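Local coordinates for putative major capsid protein (Cafeteriavirus-dependent mavirus, PDB 6G44) that probably builds the icosahedral shell of a virophage from trimers of double jelly-roll subunits, at residues L292-G297 and V472-D477; N329-M334 and F428-L433; Q43-V48 and I59-P64; I107-I112 and T120-Q125. All blocks are in the same frame, centred on the assembly; numbering follows the deposited sequence. Where two conformers were deposited one is given.

Contact 1 of 4, residues L292-G297 and V472-D477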
loop_
_atom_site.group_PDB
_atom_site.type_symbol
_atom_site.label_atom_id
_atom_site.label_comp_id
_atom_site.label_asym_id
_atom_site.label_seq_id
_atom_site.Cartn_x
_atom_site.Cartn_y
_atom_site.Cartn_z
ATOM N N LEU C 292 3.214 -20.227 -20.969
ATOM C CA LEU C 292 2.883 -20.073 -22.386
ATOM C C LEU C 292 1.466 -19.495 -22.536
ATOM O O LEU C 292 0.488 -20.110 -22.136
ATOM C CB LEU C 292 2.970 -21.441 -23.069
ATOM C CG LEU C 292 2.727 -21.459 -24.567
ATOM C CD1 LEU C 292 3.795 -20.662 -25.301
ATOM C CD2 LEU C 292 2.718 -22.916 -25.015
ATOM N N ILE C 293 1.377 -18.298 -23.079
ATOM C CA ILE C 293 0.098 -17.604 -23.270
ATOM C C ILE C 293 -0.223 -17.683 -24.746
ATOM O O ILE C 293 0.627 -17.321 -25.590
ATOM C CB ILE C 293 0.179 -16.135 -22.828
ATOM C CG1 ILE C 293 0.309 -16.016 -21.302
ATOM C CG2 ILE C 293 -1.075 -15.384 -23.257
ATOM C CD1 ILE C 293 1.596 -16.486 -20.655
ATOM N N SER C 294 -1.440 -18.105 -25.067
ATOM C CA SER C 294 -1.870 -18.370 -26.453
ATOM C C SER C 294 -3.275 -17.848 -26.667
ATOM O O SER C 294 -4.102 -18.024 -25.792
ATOM C CB SER C 294 -1.907 -19.881 -26.721
ATOM O OG SER C 294 -0.654 -20.505 -26.508
ATOM N N LEU C 295 -3.552 -17.297 -27.847
ATOM C CA LEU C 295 -4.918 -17.003 -28.254
ATOM C C LEU C 295 -5.523 -18.332 -28.707
ATOM O O LEU C 295 -5.037 -18.961 -29.661
ATOM C CB LEU C 295 -4.925 -15.984 -29.389
ATOM C CG LEU C 295 -6.328 -15.670 -29.948
ATOM C CD1 LEU C 295 -7.172 -14.971 -28.891
ATOM C CD2 LEU C 295 -6.168 -14.828 -31.191
ATOM N N GLU C 296 -6.545 -18.783 -28.006
ATOM C CA GLU C 296 -7.197 -20.060 -28.323
ATOM C C GLU C 296 -8.318 -19.911 -29.329
ATOM O O GLU C 296 -8.580 -20.838 -30.116
ATOM C CB GLU C 296 -7.756 -20.719 -27.083
ATOM C CG GLU C 296 -6.708 -21.212 -26.131
ATOM C CD GLU C 296 -5.875 -22.365 -26.663
ATOM O OE1 GLU C 296 -6.319 -23.113 -27.584
ATOM O OE2 GLU C 296 -4.760 -22.515 -26.132
ATOM N N GLY C 297 -9.001 -18.780 -29.300
ATOM C CA GLY C 297 -10.089 -18.539 -30.231
ATOM C C GLY C 297 -10.494 -17.100 -30.244
ATOM O O GLY C 297 -10.322 -16.360 -29.259
ATOM N N VAL C 472 -10.389 -15.430 -26.440
ATOM C CA VAL C 472 -10.194 -16.358 -25.329
ATOM C C VAL C 472 -8.740 -16.781 -25.376
ATOM O O VAL C 472 -8.282 -17.346 -26.376
ATOM C CB VAL C 472 -11.132 -17.577 -25.392
ATOM C CG1 VAL C 472 -10.897 -18.503 -24.201
ATOM C CG2 VAL C 472 -12.566 -17.081 -25.466
ATOM N N PHE C 473 -8.009 -16.463 -24.307
ATOM C CA PHE C 473 -6.607 -16.831 -24.195
ATOM C C PHE C 473 -6.443 -17.964 -23.219
ATOM O O PHE C 473 -7.207 -18.068 -22.262
ATOM C CB PHE C 473 -5.776 -15.668 -23.681
ATOM C CG PHE C 473 -5.775 -14.485 -24.587
ATOM C CD1 PHE C 473 -6.738 -13.499 -24.449
ATOM C CD2 PHE C 473 -4.819 -14.351 -25.583
ATOM C CE1 PHE C 473 -6.749 -12.382 -25.272
ATOM C CE2 PHE C 473 -4.850 -13.235 -26.436
ATOM C CZ PHE C 473 -5.809 -12.259 -26.264
ATOM N N SER C 474 -5.464 -18.831 -23.465
ATOM C CA SER C 474 -5.039 -19.826 -22.471
ATOM C C SER C 474 -3.719 -19.405 -21.873
ATOM O O SER C 474 -2.881 -18.835 -22.565
ATOM C CB SER C 474 -4.889 -21.214 -23.059
ATOM O OG SER C 474 -3.946 -21.199 -24.096
ATOM N N ILE C 475 -3.533 -19.746 -20.597
ATOM C CA ILE C 475 -2.266 -19.584 -19.920
ATOM C C ILE C 475 -1.891 -20.974 -19.473
ATOM O O ILE C 475 -2.565 -21.556 -18.620
ATOM C CB ILE C 475 -2.346 -18.609 -18.727
ATOM C CG1 ILE C 475 -2.824 -17.234 -19.227
ATOM C CG2 ILE C 475 -0.979 -18.496 -18.062
ATOM C CD1 ILE C 475 -4.212 -16.836 -18.815
ATOM N N ARG C 476 -0.830 -21.537 -20.059
ATOM C CA ARG C 476 -0.417 -22.900 -19.743
ATOM C C ARG C 476 0.879 -22.930 -18.939
ATOM O O ARG C 476 1.809 -22.159 -19.203
ATOM C CB ARG C 476 -0.194 -23.714 -21.012
ATOM C CG ARG C 476 -1.465 -24.137 -21.716
ATOM C CD ARG C 476 -1.082 -25.017 -22.889
ATOM N NE ARG C 476 -2.228 -25.754 -23.399
ATOM C CZ ARG C 476 -3.022 -25.340 -24.383
ATOM N NH1 ARG C 476 -4.029 -26.120 -24.763
ATOM N NH2 ARG C 476 -2.830 -24.177 -24.990
ATOM N N ASP C 477 0.941 -23.870 -18.005
ATOM C CA ASP C 477 2.169 -24.119 -17.248
ATOM C C ASP C 477 3.174 -24.766 -18.219
ATOM O O ASP C 477 2.856 -25.714 -18.939
ATOM C CB ASP C 477 1.888 -25.023 -16.059
ATOM C CG ASP C 477 0.912 -24.394 -15.038
ATOM O OD1 ASP C 477 0.730 -23.164 -15.026
ATOM O OD2 ASP C 477 0.367 -25.133 -14.230
HETATM O O HOH W 1 -1.189 -21.485 -23.954
HETATM O O HOH W 2 -0.260 -22.856 -26.190
HETATM O O HOH W 3 -4.695 -25.409 -27.552
#
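Glu296 OE2 is the polar centre of this strand pair, taken by two donors. Ser474 OG donates a hydrogen bond to the anti lone pair of Glu296 OE2 at 2.6 Å, while Arg476 NH2 approaches the syn lone pair at 2.8 Å from OE2 and closes a salt bridge. The carboxylate and guanidinium planes stand 65° apart; Glu296 OE1 is linked to Arg476 NH1 through a water. Ser474 OG can serve the glutamate because it sits between its own backbone N and carbonyl carbon (chi1 59°), and a second water bridges it to Leu292 O. Beneath this polar face runs an antiparallel ladder in the sheet of the second jelly roll, with paired bonds at Leu292-Arg476 and Ser294-Ser474. A classic beta bulge then sets both Glu296 and Gly297 against Val472: Glu296 N donates to Val472 O at 2.8 Å, Gly297 N only weakly to the same oxygen. The bulge turns the Glu296 side chain across the neighbouring strand: chi1 of -69° sets CG beside Ser474, and the bend at chi2 swings the carboxylate to Ser474 OG and Arg476. On the other face, Leu295 CD1 rests over the Phe473 ring in a CH-pi contact, 4.0 Å from the ring centroid, and Ile293 lies alongside Ile475. Farther out, Asn330 accepts from Arg476 NE and steadies the guanidinium, while helix 123-130 packs on Ile293 and Phe473.

Contact 2 of 4, residues N329-M334 and F428-L433; sequences NNVPSM and FRPSDL
Asp432 OD2 is gripped by two donors: the backbone N of Arg429, 2.8 Å from OD2 along a nearly straight bond (172°), and the amide of Asn385 outside the pair. Arg429 N reaches it from above the carboxylate plane. Asp432 N in turn donates to Arg429 O, so the chain from Arg429 to Asp432 is tied back on itself by both side chain and backbone. That turn presents Arg429 to segment 329-334. Met334, extended through chi2 and bent at chi3 (-70°), brings its CE over the centre of one guanidinium face, 3.4 Å from Arg429 CZ. Asn385 accepts from Arg429 NE, and a water in the guanidinium plane joins Arg429 NH1 to Ser333 O. Both loops belong to the second jelly roll, where a classic beta bulge places Ser333 and Met334 together opposite Ile475 at the start of strand 334-341. Beside the arginine, Pro430 wedges its ring against the carbonyls of segment 329-334: CD lies 3.2 Å from Ser333 O and CG 3.3 Å from Pro332 O. The latter oxygen is buried with no polar partner in the model. Val331 CG1 covers Pro430 CG at 3.9 Å, while Ser333 OG bonds to the C-terminal carboxylate of Gly520.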
loop_
_atom_site.group_PDB
_atom_site.type_symbol
_atom_site.label_atom_id
_atom_site.label_comp_id
_atom_site.label_asym_id
_atom_site.label_seq_id
_atom_site.Cartn_x
_atom_site.Cartn_y
_atom_site.Cartn_z
ATOM N N ASN C 329 -5.570 -29.992 -26.771
ATOM C CA ASN C 329 -5.031 -31.350 -26.528
ATOM C C ASN C 329 -4.712 -31.656 -25.053
ATOM O O ASN C 329 -4.342 -32.785 -24.703
ATOM C CB ASN C 329 -3.771 -31.579 -27.368
ATOM C CG ASN C 329 -4.043 -31.506 -28.857
ATOM O OD1 ASN C 329 -5.055 -32.015 -29.334
ATOM N ND2 ASN C 329 -3.126 -30.903 -29.601
ATOM N N ASN C 330 -4.842 -30.645 -24.185
ATOM C CA ASN C 330 -4.523 -30.758 -22.768
ATOM C C ASN C 330 -5.270 -29.597 -22.077
ATOM O O ASN C 330 -5.797 -28.725 -22.769
ATOM C CB ASN C 330 -3.005 -30.696 -22.565
ATOM C CG ASN C 330 -2.396 -29.452 -23.156
ATOM O OD1 ASN C 330 -2.576 -28.355 -22.615
ATOM N ND2 ASN C 330 -1.684 -29.601 -24.281
ATOM N N VAL C 331 -5.271 -29.599 -20.754
ATOM C CA VAL C 331 -6.101 -28.670 -19.968
ATOM C C VAL C 331 -5.219 -27.533 -19.416
ATOM O O VAL C 331 -4.360 -27.791 -18.578
ATOM C CB VAL C 331 -6.810 -29.416 -18.830
ATOM C CG1 VAL C 331 -7.705 -28.459 -18.039
ATOM C CG2 VAL C 331 -7.642 -30.583 -19.374
ATOM N N PRO C 332 -5.403 -26.287 -19.923
ATOM C CA PRO C 332 -4.621 -25.174 -19.355
ATOM C C PRO C 332 -4.925 -24.852 -17.902
ATOM O O PRO C 332 -5.988 -25.168 -17.384
ATOM C CB PRO C 332 -5.004 -23.980 -20.226
ATOM C CG PRO C 332 -5.473 -24.583 -21.518
ATOM C CD PRO C 332 -6.161 -25.845 -21.104
ATOM N N SER C 333 -3.980 -24.167 -17.294
ATOM C CA SER C 333 -4.094 -23.676 -15.930
ATOM C C SER C 333 -5.102 -22.554 -15.785
ATOM O O SER C 333 -5.820 -22.488 -14.758
ATOM C CB SER C 333 -2.729 -23.168 -15.472
ATOM O OG SER C 333 -2.795 -22.577 -14.181
ATOM N N MET C 334 -5.161 -21.674 -16.774
ATOM C CA MET C 334 -6.050 -20.523 -16.674
ATOM C C MET C 334 -6.471 -20.065 -18.058
ATOM O O MET C 334 -5.763 -20.280 -19.040
ATOM C CB MET C 334 -5.377 -19.367 -15.906
ATOM C CG MET C 334 -6.338 -18.238 -15.486
ATOM S SD MET C 334 -5.569 -16.897 -14.519
ATOM C CE MET C 334 -5.221 -17.707 -12.979
ATOM N N PHE C 428 -10.416 -17.094 -15.472
ATOM C CA PHE C 428 -11.015 -18.263 -14.788
ATOM C C PHE C 428 -10.172 -19.509 -15.014
ATOM O O PHE C 428 -9.482 -19.617 -16.035
ATOM C CB PHE C 428 -12.486 -18.493 -15.199
ATOM C CG PHE C 428 -12.667 -19.061 -16.590
ATOM C CD1 PHE C 428 -12.716 -20.430 -16.796
ATOM C CD2 PHE C 428 -12.853 -18.219 -17.697
ATOM C CE1 PHE C 428 -12.860 -20.951 -18.076
ATOM C CE2 PHE C 428 -13.033 -18.739 -18.961
ATOM C CZ PHE C 428 -13.031 -20.116 -19.158
ATOM N N ARG C 429 -10.170 -20.386 -14.020
ATOM C CA ARG C 429 -9.404 -21.638 -14.040
ATOM C C ARG C 429 -10.370 -22.797 -14.304
ATOM O O ARG C 429 -11.566 -22.685 -14.022
ATOM C CB ARG C 429 -8.750 -21.851 -12.679
ATOM C CG ARG C 429 -7.791 -20.759 -12.248
ATOM C CD ARG C 429 -7.291 -21.052 -10.866
ATOM N NE ARG C 429 -6.404 -20.020 -10.337
ATOM C CZ ARG C 429 -5.094 -19.972 -10.506
ATOM N NH1 ARG C 429 -4.449 -20.919 -11.171
ATOM N NH2 ARG C 429 -4.394 -18.996 -9.947
ATOM N N PRO C 430 -9.873 -23.941 -14.763
ATOM C CA PRO C 430 -10.783 -25.089 -14.931
ATOM C C PRO C 430 -11.466 -25.491 -13.612
ATOM O O PRO C 430 -12.640 -25.903 -13.613
ATOM C CB PRO C 430 -9.874 -26.184 -15.501
ATOM C CG PRO C 430 -8.499 -25.728 -15.315
ATOM C CD PRO C 430 -8.510 -24.232 -15.244
ATOM N N SER C 431 -10.779 -25.314 -12.493
ATOM C CA SER C 431 -11.376 -25.597 -11.180
ATOM C C SER C 431 -12.534 -24.664 -10.831
ATOM O O SER C 431 -13.422 -25.050 -10.072
ATOM C CB SER C 431 -10.303 -25.616 -10.096
ATOM O OG SER C 431 -9.533 -24.421 -10.050
ATOM N N ASP C 432 -12.572 -23.472 -11.407
ATOM C CA ASP C 432 -13.718 -22.569 -11.181
ATOM C C ASP C 432 -15.012 -23.067 -11.795
ATOM O O ASP C 432 -16.090 -22.601 -11.424
ATOM C CB ASP C 432 -13.429 -21.157 -11.684
ATOM C CG ASP C 432 -12.299 -20.491 -10.946
ATOM O OD1 ASP C 432 -12.176 -20.694 -9.707
ATOM O OD2 ASP C 432 -11.504 -19.774 -11.603
ATOM N N LEU C 433 -14.921 -23.966 -12.759
ATOM C CA LEU C 433 -16.090 -24.432 -13.536
ATOM C C LEU C 433 -16.935 -25.485 -12.827
ATOM O O LEU C 433 -18.060 -25.721 -13.260
ATOM C CB LEU C 433 -15.614 -25.011 -14.880
ATOM C CG LEU C 433 -14.881 -24.035 -15.820
ATOM C CD1 LEU C 433 -14.234 -24.814 -16.954
ATOM C CD2 LEU C 433 -15.807 -22.976 -16.389
HETATM O O HOH W 4 -5.379 -23.570 -12.331
#

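Contact 3 of 4, residues Q43-V48 and I59-P64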
loop_
_atom_site.group_PDB
_atom_site.type_symbol
_atom_site.label_atom_id
_atom_site.label_comp_id
_atom_site.label_asym_id
_atom_site.label_seq_id
_atom_site.Cartn_x
_atom_site.Cartn_y
_atom_site.Cartn_z
ATOM N N GLN C 43 26.026 -5.313 -18.812
ATOM C CA GLN C 43 26.150 -5.147 -20.266
ATOM C C GLN C 43 25.132 -4.160 -20.813
ATOM O O GLN C 43 23.945 -4.224 -20.478
ATOM C CB GLN C 43 25.966 -6.488 -20.961
ATOM C CG GLN C 43 26.902 -7.609 -20.492
ATOM C CD GLN C 43 28.351 -7.261 -20.720
ATOM O OE1 GLN C 43 28.770 -7.098 -21.871
ATOM N NE2 GLN C 43 29.127 -7.115 -19.635
ATOM N N THR C 44 25.599 -3.263 -21.676
ATOM C CA THR C 44 24.758 -2.444 -22.520
ATOM C C THR C 44 25.028 -2.899 -23.951
ATOM O O THR C 44 26.147 -2.681 -24.467
ATOM C CB THR C 44 25.049 -0.951 -22.347
ATOM O OG1 THR C 44 24.663 -0.549 -21.013
ATOM C CG2 THR C 44 24.242 -0.109 -23.337
ATOM N N ILE C 45 24.040 -3.538 -24.568
ATOM C CA ILE C 45 24.234 -4.257 -25.838
ATOM C C ILE C 45 23.532 -3.501 -26.945
ATOM O O ILE C 45 22.323 -3.292 -26.894
ATOM C CB ILE C 45 23.691 -5.686 -25.749
ATOM C CG1 ILE C 45 24.379 -6.408 -24.578
ATOM C CG2 ILE C 45 23.904 -6.463 -27.054
ATOM C CD1 ILE C 45 23.796 -7.732 -24.257
ATOM N N GLN C 46 24.307 -3.150 -27.965
ATOM C CA GLN C 46 23.798 -2.457 -29.136
ATOM C C GLN C 46 23.214 -3.486 -30.104
ATOM O O GLN C 46 23.645 -4.615 -30.125
ATOM C CB GLN C 46 24.937 -1.693 -29.832
ATOM C CG GLN C 46 25.802 -0.813 -28.926
ATOM C CD GLN C 46 25.088 0.447 -28.481
ATOM O OE1 GLN C 46 24.415 1.089 -29.290
ATOM N NE2 GLN C 46 25.238 0.827 -27.189
ATOM N N PRO C 47 22.232 -3.079 -30.924
ATOM C CA PRO C 47 21.723 -3.997 -31.942
ATOM C C PRO C 47 22.772 -4.189 -33.064
ATOM O O PRO C 47 23.733 -3.428 -33.157
ATOM C CB PRO C 47 20.482 -3.294 -32.465
ATOM C CG PRO C 47 20.641 -1.897 -32.122
ATOM C CD PRO C 47 21.537 -1.789 -30.945
ATOM N N VAL C 48 22.535 -5.197 -33.878
ATOM C CA VAL C 48 23.512 -5.563 -34.935
ATOM C C VAL C 48 23.628 -4.501 -36.021
ATOM O O VAL C 48 24.670 -4.446 -36.699
ATOM C CB VAL C 48 23.196 -6.902 -35.573
ATOM C CG1 VAL C 48 23.303 -8.026 -34.559
ATOM C CG2 VAL C 48 21.863 -6.875 -36.305
ATOM N N ILE C 59 14.548 -5.414 -35.209
ATOM C CA ILE C 59 15.715 -5.048 -34.425
ATOM C C ILE C 59 16.278 -6.329 -33.845
ATOM O O ILE C 59 15.535 -7.114 -33.307
ATOM C CB ILE C 59 15.317 -4.094 -33.270
ATOM C CG1 ILE C 59 14.755 -2.772 -33.829
ATOM C CG2 ILE C 59 16.516 -3.841 -32.342
ATOM C CD1 ILE C 59 13.797 -2.062 -32.862
ATOM N N THR C 60 17.580 -6.566 -34.031
ATOM C CA THR C 60 18.224 -7.782 -33.580
ATOM C C THR C 60 19.412 -7.483 -32.693
ATOM O O THR C 60 20.307 -6.694 -33.040
ATOM C CB THR C 60 18.691 -8.629 -34.780
ATOM O OG1 THR C 60 17.544 -9.060 -35.509
ATOM C CG2 THR C 60 19.477 -9.854 -34.302
ATOM N N PHE C 61 19.409 -8.141 -31.529
ATOM C CA PHE C 61 20.582 -8.197 -30.663
ATOM C C PHE C 61 21.210 -9.570 -30.820
ATOM O O PHE C 61 20.519 -10.592 -30.809
ATOM C CB PHE C 61 20.206 -7.942 -29.187
ATOM C CG PHE C 61 19.549 -6.621 -28.968
ATOM C CD1 PHE C 61 20.284 -5.469 -28.813
ATOM C CD2 PHE C 61 18.161 -6.528 -28.992
ATOM C CE1 PHE C 61 19.671 -4.250 -28.664
ATOM C CE2 PHE C 61 17.545 -5.312 -28.847
ATOM C CZ PHE C 61 18.298 -4.168 -28.679
ATOM N N ASN C 62 22.536 -9.592 -30.997
ATOM C CA ASN C 62 23.256 -10.863 -31.178
ATOM C C ASN C 62 24.528 -10.703 -30.389
ATOM O O ASN C 62 25.455 -10.030 -30.802
ATOM C CB ASN C 62 23.520 -11.117 -32.673
ATOM C CG ASN C 62 24.208 -12.439 -32.932
ATOM O OD1 ASN C 62 24.930 -12.952 -32.096
ATOM N ND2 ASN C 62 23.986 -12.996 -34.122
ATOM N N GLN C 63 24.540 -11.304 -29.206
ATOM C CA GLN C 63 25.646 -11.108 -28.283
ATOM C C GLN C 63 25.833 -12.334 -27.394
ATOM O O GLN C 63 25.238 -12.448 -26.318
ATOM C CB GLN C 63 25.455 -9.841 -27.438
ATOM C CG GLN C 63 26.632 -9.571 -26.508
ATOM C CD GLN C 63 27.906 -9.397 -27.306
ATOM O OE1 GLN C 63 28.079 -8.377 -27.977
ATOM N NE2 GLN C 63 28.803 -10.385 -27.250
ATOM N N PRO C 64 26.704 -13.264 -27.807
ATOM C CA PRO C 64 27.085 -14.327 -26.892
ATOM C C PRO C 64 27.594 -13.766 -25.545
ATOM O O PRO C 64 28.334 -12.764 -25.532
ATOM C CB PRO C 64 28.204 -15.040 -27.657
ATOM C CG PRO C 64 27.867 -14.789 -29.098
ATOM C CD PRO C 64 27.433 -13.366 -29.106
HETATM O O HOH W 5 24.002 -7.161 -31.002
#
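From its CB, Phe61 leaves strand 58-66 with CG anti to the carbonyl carbon (chi1 -59°), and chi2 of -83° turns one side of the ring toward segment 45-48. CD1 is the first ring atom to meet that segment, with Ile45 O and Gln46 O both close by; the methyl Ile45 CG2 lies 4.1 Å from it. CE1, one atom farther out, comes to 3.3 Å from Ile45 O and also touches Pro47 N and Pro47 CD. The ring thus packs along two successive carbonyls and the start of the proline, with Phe61 and Pro47 lying side by side and pointing the same way.

Either side of this aromatic the packing continues. Ile45 CG2, anti to its backbone N, meets Gln63 CB at 3.7 Å, while Pro47 CB touches Ile59 CG2. One direct hydrogen bond fastens the two segments: Val48 N donates to Thr60 O at 2.8 Å, nearly along the C=O axis. Both methyls of Val48 touch Thr60 O, CG1 continuing to Asn62 CB at 3.6 Å and CG2 to Thr60 CB. A water accepts from Asn62 N and lies 2.7 Å from Gln46 O, to which it can donate.

The touching parts run 117° apart and form no ladder with each other. Residues 46-48, following strand 43-45, cross strand 58-66 and pack on it, while strand 43-45 pairs with strand 258-273 and strand 58-66 with strand 222-235 of one curled antiparallel sheet, as expected in the first jelly roll of a double jelly-roll capsid protein.

Contact 4 of 4, residues I107-I112 and T120-Q125; sequences IPVAVI and TSYPAQ
Ala110 and Ser121 satisfy each other's backbone completely: Ala110 N donates to Ser121 O at 2.9 Å and Ser121 N to Ala110 O at 2.9 Å, both bonds almost straight. They form a hydrogen-bonded pair of the hairpin 110-114/117-121, although Ala110 N stands above the carbonyl plane of its acceptor whereas Ser121 N lies nearly along the C=O axis. Each of these oxygens also receives a CA-H contact, Ser121 O from Val109 and Ala110 O from Thr120. Beyond the strands the donors belong to a helix. Tyr122 occupies its N-cap position, and two amides of the first turn, those of Ala124 and Gln125, find acceptors on segment 107-112, the second through a water. Ala124 N reaches Ile107 O at 3.0 Å, on a bent path (142°) from above the carbonyl plane, and the water accepts from Gln125 N while donating to Pro108 O, 2.7 Å from the water. Pro108 O also lies at the edge of the Tyr122 ring, close to CD1. Apolar contacts lie beside these bonds: Pro123 CG sits 3.8 Å from both Ile107 CG2 and Ala110 CB, and Val109 CG2, anti to its backbone N, runs alongside the tyrosine to CE1. Strand 110-114 is flanked on one edge by strand 117-121 and on the other by strand 222-235, whose residues Asp233 and Ile231 bond to the backbone of Val109 and Val111, while helix 123-130 departs directly from the hairpin.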
loop_
_atom_site.group_PDB
_atom_site.type_symbol
_atom_site.label_atom_id
_atom_site.label_comp_id
_atom_site.label_asym_id
_atom_site.label_seq_id
_atom_site.Cartn_x
_atom_site.Cartn_y
_atom_site.Cartn_z
ATOM N N ILE C 107 6.004 -4.221 -29.180
ATOM C CA ILE C 107 6.647 -5.417 -29.720
ATOM C C ILE C 107 5.603 -6.511 -29.916
ATOM O O ILE C 107 5.286 -7.263 -29.002
ATOM C CB ILE C 107 7.800 -5.916 -28.825
ATOM C CG1 ILE C 107 8.838 -4.841 -28.533
ATOM C CG2 ILE C 107 8.437 -7.156 -29.451
ATOM C CD1 ILE C 107 9.747 -5.147 -27.344
ATOM N N PRO C 108 5.061 -6.633 -31.136
ATOM C CA PRO C 108 4.051 -7.661 -31.349
ATOM C C PRO C 108 4.544 -9.101 -31.302
ATOM O O PRO C 108 3.793 -9.992 -30.910
ATOM C CB PRO C 108 3.486 -7.341 -32.732
ATOM C CG PRO C 108 3.945 -6.008 -33.074
ATOM C CD PRO C 108 5.112 -5.647 -32.222
ATOM N N VAL C 109 5.796 -9.308 -31.700
ATOM C CA VAL C 109 6.391 -10.629 -31.692
ATOM C C VAL C 109 7.887 -10.485 -31.397
ATOM O O VAL C 109 8.536 -9.513 -31.820
ATOM C CB VAL C 109 6.094 -11.399 -33.006
ATOM C CG1 VAL C 109 6.534 -10.606 -34.229
ATOM C CG2 VAL C 109 6.741 -12.776 -32.973
ATOM N N ALA C 110 8.383 -11.427 -30.605
ATOM C CA ALA C 110 9.789 -11.526 -30.262
ATOM C C ALA C 110 10.231 -12.969 -30.406
ATOM O O ALA C 110 9.466 -13.914 -30.131
ATOM C CB ALA C 110 10.002 -11.030 -28.837
ATOM N N VAL C 111 11.474 -13.136 -30.859
ATOM C CA VAL C 111 12.112 -14.432 -30.895
ATOM C C VAL C 111 13.413 -14.345 -30.117
ATOM O O VAL C 111 14.256 -13.497 -30.394
ATOM C CB VAL C 111 12.392 -14.922 -32.334
ATOM C CG1 VAL C 111 13.061 -16.281 -32.297
ATOM C CG2 VAL C 111 11.094 -14.976 -33.124
ATOM N N ILE C 112 13.553 -15.206 -29.115
ATOM C CA ILE C 112 14.794 -15.318 -28.367
ATOM C C ILE C 112 15.452 -16.655 -28.708
ATOM O O ILE C 112 14.786 -17.680 -28.736
ATOM C CB ILE C 112 14.560 -15.148 -26.847
ATOM C CG1 ILE C 112 14.023 -13.733 -26.580
ATOM C CG2 ILE C 112 15.866 -15.408 -26.076
ATOM C CD1 ILE C 112 13.714 -13.422 -25.116
ATOM N N THR C 120 9.457 -18.271 -29.382
ATOM C CA THR C 120 8.661 -17.240 -30.036
ATOM C C THR C 120 7.510 -16.841 -29.122
ATOM O O THR C 120 6.772 -17.687 -28.672
ATOM C CB THR C 120 8.116 -17.752 -31.394
ATOM O OG1 THR C 120 9.240 -18.082 -32.235
ATOM C CG2 THR C 120 7.287 -16.704 -32.098
ATOM N N SER C 121 7.391 -15.553 -28.863
ATOM C CA SER C 121 6.311 -15.046 -28.015
ATOM C C SER C 121 5.823 -13.708 -28.504
ATOM O O SER C 121 6.343 -13.142 -29.463
ATOM C CB SER C 121 6.778 -15.030 -26.573
ATOM O OG SER C 121 7.694 -14.038 -26.371
ATOM N N TYR C 122 4.793 -13.185 -27.828
ATOM C CA TYR C 122 4.044 -12.039 -28.325
ATOM C C TYR C 122 3.908 -11.006 -27.204
ATOM O O TYR C 122 2.875 -10.989 -26.495
ATOM C CB TYR C 122 2.688 -12.543 -28.828
ATOM C CG TYR C 122 2.876 -13.608 -29.870
ATOM C CD1 TYR C 122 3.166 -13.266 -31.171
ATOM C CD2 TYR C 122 2.829 -14.954 -29.524
ATOM C CE1 TYR C 122 3.397 -14.254 -32.139
ATOM C CE2 TYR C 122 3.067 -15.942 -30.471
ATOM C CZ TYR C 122 3.334 -15.573 -31.772
ATOM O OH TYR C 122 3.555 -16.587 -32.700
ATOM N N PRO C 123 4.936 -10.174 -27.012
ATOM C CA PRO C 123 4.957 -9.310 -25.819
ATOM C C PRO C 123 3.756 -8.375 -25.702
ATOM O O PRO C 123 3.246 -8.176 -24.582
ATOM C CB PRO C 123 6.265 -8.538 -26.002
ATOM C CG PRO C 123 7.159 -9.492 -26.749
ATOM C CD PRO C 123 6.240 -10.147 -27.735
ATOM N N ALA C 124 3.311 -7.755 -26.789
ATOM C CA ALA C 124 2.193 -6.794 -26.699
ATOM C C ALA C 124 0.932 -7.536 -26.235
ATOM O O ALA C 124 0.166 -7.008 -25.424
ATOM C CB ALA C 124 1.962 -6.120 -28.039
ATOM N N GLN C 125 0.689 -8.722 -26.780
ATOM C CA GLN C 125 -0.462 -9.548 -26.386
ATOM C C GLN C 125 -0.322 -9.985 -24.911
ATOM O O GLN C 125 -1.314 -9.946 -24.144
ATOM C CB GLN C 125 -0.556 -10.754 -27.341
ATOM C CG GLN C 125 -1.677 -11.726 -27.101
ATOM C CD GLN C 125 -1.625 -12.847 -28.119
ATOM O OE1 GLN C 125 -0.814 -13.765 -27.991
ATOM N NE2 GLN C 125 -2.498 -12.779 -29.126
HETATM O O HOH W 6 1.519 -9.351 -29.545
#

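In the fold
Contacts 1 and 2 belong to the second jelly roll and contacts 3 and 4 to the sheet of the first. Contact 2 is nested within the chain loop closed by contact 1, and the two touch directly: Ile475 N lies 2.8 Å from Met334 O, and Asp477 OD1 packs 3.5 Å from Ser333 CB. Contact 4 reaches across to contact 1 through Gln125, whose CG packs 3.6 Å from Phe473 CE2, so helix 123-130 bridges the domains. Strands of contacts 3 and 4 both pair with strand 222-235, but the contacts stay about 7 Å apart at their nearest atoms. A sulfate near Arg429 and a glycerol near Ile475 probably come from the crystallisation liquor.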